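PDB 5NDX: glycosyl hydrolase from Rhizobium leguminosarum bv. trifolii, which probably hydrolyses O-glycosidic bonds as a family 39 glycoside hydrolase, the bacterial counterpart of human alpha-L-iduronidase. Local coordinates for residues S368-A373 / P585-A590. The protein carries 2 engineered substitutions. Sequence-based numbering, arbitrary orientation.
Sequences SMELLA and PLISTA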
ATOM      1  N   SER A 368       2.604   6.809   5.008  1.00 29.08           N
ATOM      2  CA  SER A 368       1.536   7.584   4.419  1.00 30.30           C
ATOM      3  C   SER A 368       0.269   6.696   4.280  1.00 30.88           C
ATOM      4  O   SER A 368      -0.834   7.172   4.532  1.00 29.23           O
ATOM      5  CB  SER A 368       1.908   8.157   3.052  1.00 29.32           C
ATOM      6  OG  SER A 368       2.292   7.098   2.204  1.00 31.87           O
ATOM      7  N   MET A 369       0.455   5.449   3.847  1.00 29.88           N
ATOM      8  CA  MET A 369      -0.653   4.497   3.720  1.00 31.91           C
ATOM      9  C   MET A 369      -1.259   4.071   5.044  1.00 31.05           C
ATOM     10  O   MET A 369      -2.487   3.834   5.111  1.00 31.34           O
ATOM     11  CB  MET A 369      -0.239   3.299   2.864  1.00 33.50           C
ATOM     12  CG  MET A 369       0.070   3.749   1.430  1.00 35.34           C
ATOM     13  SD  MET A 369       0.584   2.373   0.437  1.00 40.26           S
ATOM     14  CE  MET A 369      -0.934   1.954  -0.389  1.00 43.55           C
ATOM     15  N   GLU A 370      -0.452   4.029   6.095  1.00 30.82           N
ATOM     16  CA  GLU A 370      -0.969   3.854   7.451  1.00 31.57           C
ATOM     17  C   GLU A 370      -1.956   4.945   7.865  1.00 30.77           C
ATOM     18  O   GLU A 370      -3.005   4.636   8.427  1.00 30.47           O
ATOM     19  CB  GLU A 370       0.148   3.780   8.500  1.00 33.48           C
ATOM     20  CG  GLU A 370       0.988   2.513   8.418  1.00 38.78           C
ATOM     21  CD  GLU A 370       2.036   2.354   9.558  1.00 40.22           C
ATOM     22  OE1 GLU A 370       1.723   1.934  10.709  1.00 41.64           O
ATOM     23  OE2 GLU A 370       3.203   2.638   9.283  1.00 41.69           O
ATOM     24  N   LEU A 371      -1.613   6.203   7.594  1.00 29.10           N
ATOM     25  CA  LEU A 371      -2.482   7.296   7.868  1.00 29.99           C
ATOM     26  C   LEU A 371      -3.731   7.252   7.024  1.00 29.06           C
ATOM     27  O   LEU A 371      -4.831   7.416   7.542  1.00 29.06           O
ATOM     28  CB  LEU A 371      -1.782   8.659   7.714  1.00 30.80           C
ATOM     29  CG  LEU A 371      -1.090   9.203   8.961  1.00 32.84           C
ATOM     30  CD1 LEU A 371      -0.058   8.276   9.489  1.00 35.17           C
ATOM     31  CD2 LEU A 371      -0.399  10.528   8.673  1.00 34.23           C
ATOM     32  N   LEU A 372      -3.560   7.088   5.731  1.00 27.59           N
ATOM     33  CA  LEU A 372      -4.703   7.054   4.808  1.00 29.04           C
ATOM     34  C   LEU A 372      -5.685   5.871   5.108  1.00 29.55           C
ATOM     35  O   LEU A 372      -6.898   5.972   4.838  1.00 29.96           O
ATOM     36  CB  LEU A 372      -4.218   6.990   3.351  1.00 28.73           C
ATOM     37  CG  LEU A 372      -3.458   8.207   2.826  1.00 29.40           C
ATOM     38  CD1 LEU A 372      -2.720   7.887   1.548  1.00 31.06           C
ATOM     39  CD2 LEU A 372      -4.420   9.318   2.546  1.00 30.52           C
ATOM     40  N   ALA A 373      -5.157   4.795   5.691  1.00 28.47           N
ATOM     41  CA  ALA A 373      -5.935   3.611   5.990  1.00 29.03           C
ATOM     42  C   ALA A 373      -6.996   3.904   7.040  1.00 30.25           C
ATOM     43  O   ALA A 373      -7.963   3.180   7.087  1.00 29.67           O
ATOM     44  CB  ALA A 373      -5.037   2.506   6.494  1.00 28.57           C
ATOM     45  N   PRO A 585       3.639   4.557  20.247  1.00 42.50           N
ATOM     46  CA  PRO A 585       2.350   3.891  20.031  1.00 42.00           C
ATOM     47  C   PRO A 585       2.158   3.445  18.586  1.00 39.82           C
ATOM     48  O   PRO A 585       2.441   4.210  17.650  1.00 38.53           O
ATOM     49  CB  PRO A 585       1.334   4.991  20.354  1.00 42.81           C
ATOM     50  CG  PRO A 585       2.061   5.895  21.280  1.00 44.27           C
ATOM     51  CD  PRO A 585       3.452   5.923  20.760  1.00 41.64           C
ATOM     52  N   LEU A 586       1.734   2.206  18.402  1.00 35.07           N
ATOM     53  CA  LEU A 586       1.731   1.618  17.083  1.00 34.24           C
ATOM     54  C   LEU A 586       0.340   1.696  16.560  1.00 34.08           C
ATOM     55  O   LEU A 586      -0.593   1.185  17.208  1.00 34.03           O
ATOM     56  CB  LEU A 586       2.149   0.165  17.157  1.00 35.33           C
ATOM     57  CG  LEU A 586       3.574  -0.067  17.649  1.00 35.53           C
ATOM     58  CD1 LEU A 586       3.724  -1.511  18.126  1.00 35.46           C
ATOM     59  CD2 LEU A 586       4.575   0.304  16.526  1.00 35.87           C
ATOM     60  N   ILE A 587       0.144   2.237  15.376  1.00 32.44           N
ATOM     61  CA  ILE A 587      -1.182   2.079  14.758  1.00 34.92           C
ATOM     62  C   ILE A 587      -1.351   0.819  13.877  1.00 34.07           C
ATOM     63  O   ILE A 587      -2.489   0.457  13.561  1.00 31.69           O
ATOM     64  CB  ILE A 587      -1.670   3.307  13.982  1.00 38.98           C
ATOM     65  CG1 ILE A 587      -0.747   3.601  12.833  1.00 41.63           C
ATOM     66  CG2 ILE A 587      -1.793   4.507  14.897  1.00 42.32           C
ATOM     67  CD1 ILE A 587      -1.257   4.774  12.017  1.00 47.68           C
ATOM     68  N   SER A 588      -0.250   0.202  13.472  1.00 31.60           N
ATOM     69  CA  SER A 588      -0.280  -1.031  12.700  1.00 32.18           C
ATOM     70  C   SER A 588       0.025  -2.199  13.626  1.00 32.22           C
ATOM     71  O   SER A 588       0.684  -2.042  14.641  1.00 35.04           O
ATOM     72  CB  SER A 588       0.768  -0.986  11.522  1.00 32.39           C
ATOM     73  OG  SER A 588       0.248  -0.160  10.447  1.00 33.81           O
ATOM     74  N   THR A 589      -0.424  -3.376  13.236  1.00 31.47           N
ATOM     75  CA  THR A 589      -0.351  -4.559  14.074  1.00 31.83           C
ATOM     76  C   THR A 589       0.871  -5.377  13.766  1.00 32.02           C
ATOM     77  O   THR A 589       0.772  -6.540  13.436  1.00 30.84           O
ATOM     78  CB  THR A 589      -1.614  -5.395  13.873  1.00 32.76           C
ATOM     79  OG1 THR A 589      -1.660  -5.850  12.523  1.00 32.01           O
ATOM     80  CG2 THR A 589      -2.834  -4.561  14.191  1.00 32.60           C
ATOM     81  N   ALA A 590       2.035  -4.749  13.926  1.00 32.75           N
ATOM     82  CA  ALA A 590       3.299  -5.378  13.664  1.00 33.48           C
ATOM     83  C   ALA A 590       4.390  -4.659  14.454  1.00 33.75           C
ATOM     84  O   ALA A 590       4.283  -3.474  14.726  1.00 33.75           O
ATOM     85  CB  ALA A 590       3.602  -5.370  12.169  1.00 32.94           C
TER
HETATM   86  O   HOH W   1       2.469   1.582  13.241  1.00 36.87           O
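Glu370 reaches from helix 364-372 to the loop ahead of strand 590-594, its carboxylate lying over the side chain of Ser588. The serine hydroxyl donates to one oxygen only, Ser588 OG standing 2.6 Å from Glu370 OE1, and it comes from above the carboxylate, 45° out of its plane. A water adds a second grip on that oxygen, donating to Glu370 OE1 at 2.7 Å while accepting from Ser588 N at 3.1 Å, so side chain and backbone of one serine are both tied to the glutamate. The other oxygen, OE2, forms a salt bridge with Lys362, which would help to keep the buried acid ionised. Beside this polar link, Ile587 holds its CG1 branch extended across to the helix (chi2 177°), bringing Ile587 CD1 to 3.9 Å from Glu370 CB; Leu371 CD1 only grazes that methyl at 4.5 Å. Were Glu370 exchanged for an alanine, the Ser588 hydroxyl and the Lys362 charge would probably lose this mate and the water would be less firmly held. Away from the substrate pocket, the contact exemplifies a buried carboxylate pinning a loop to a helix, here joining helix 364-372, between TIM barrel and beta-sandwich, to the small C-terminal beta domain, probably fibronectin type III-like as in human alpha-L-iduronidase.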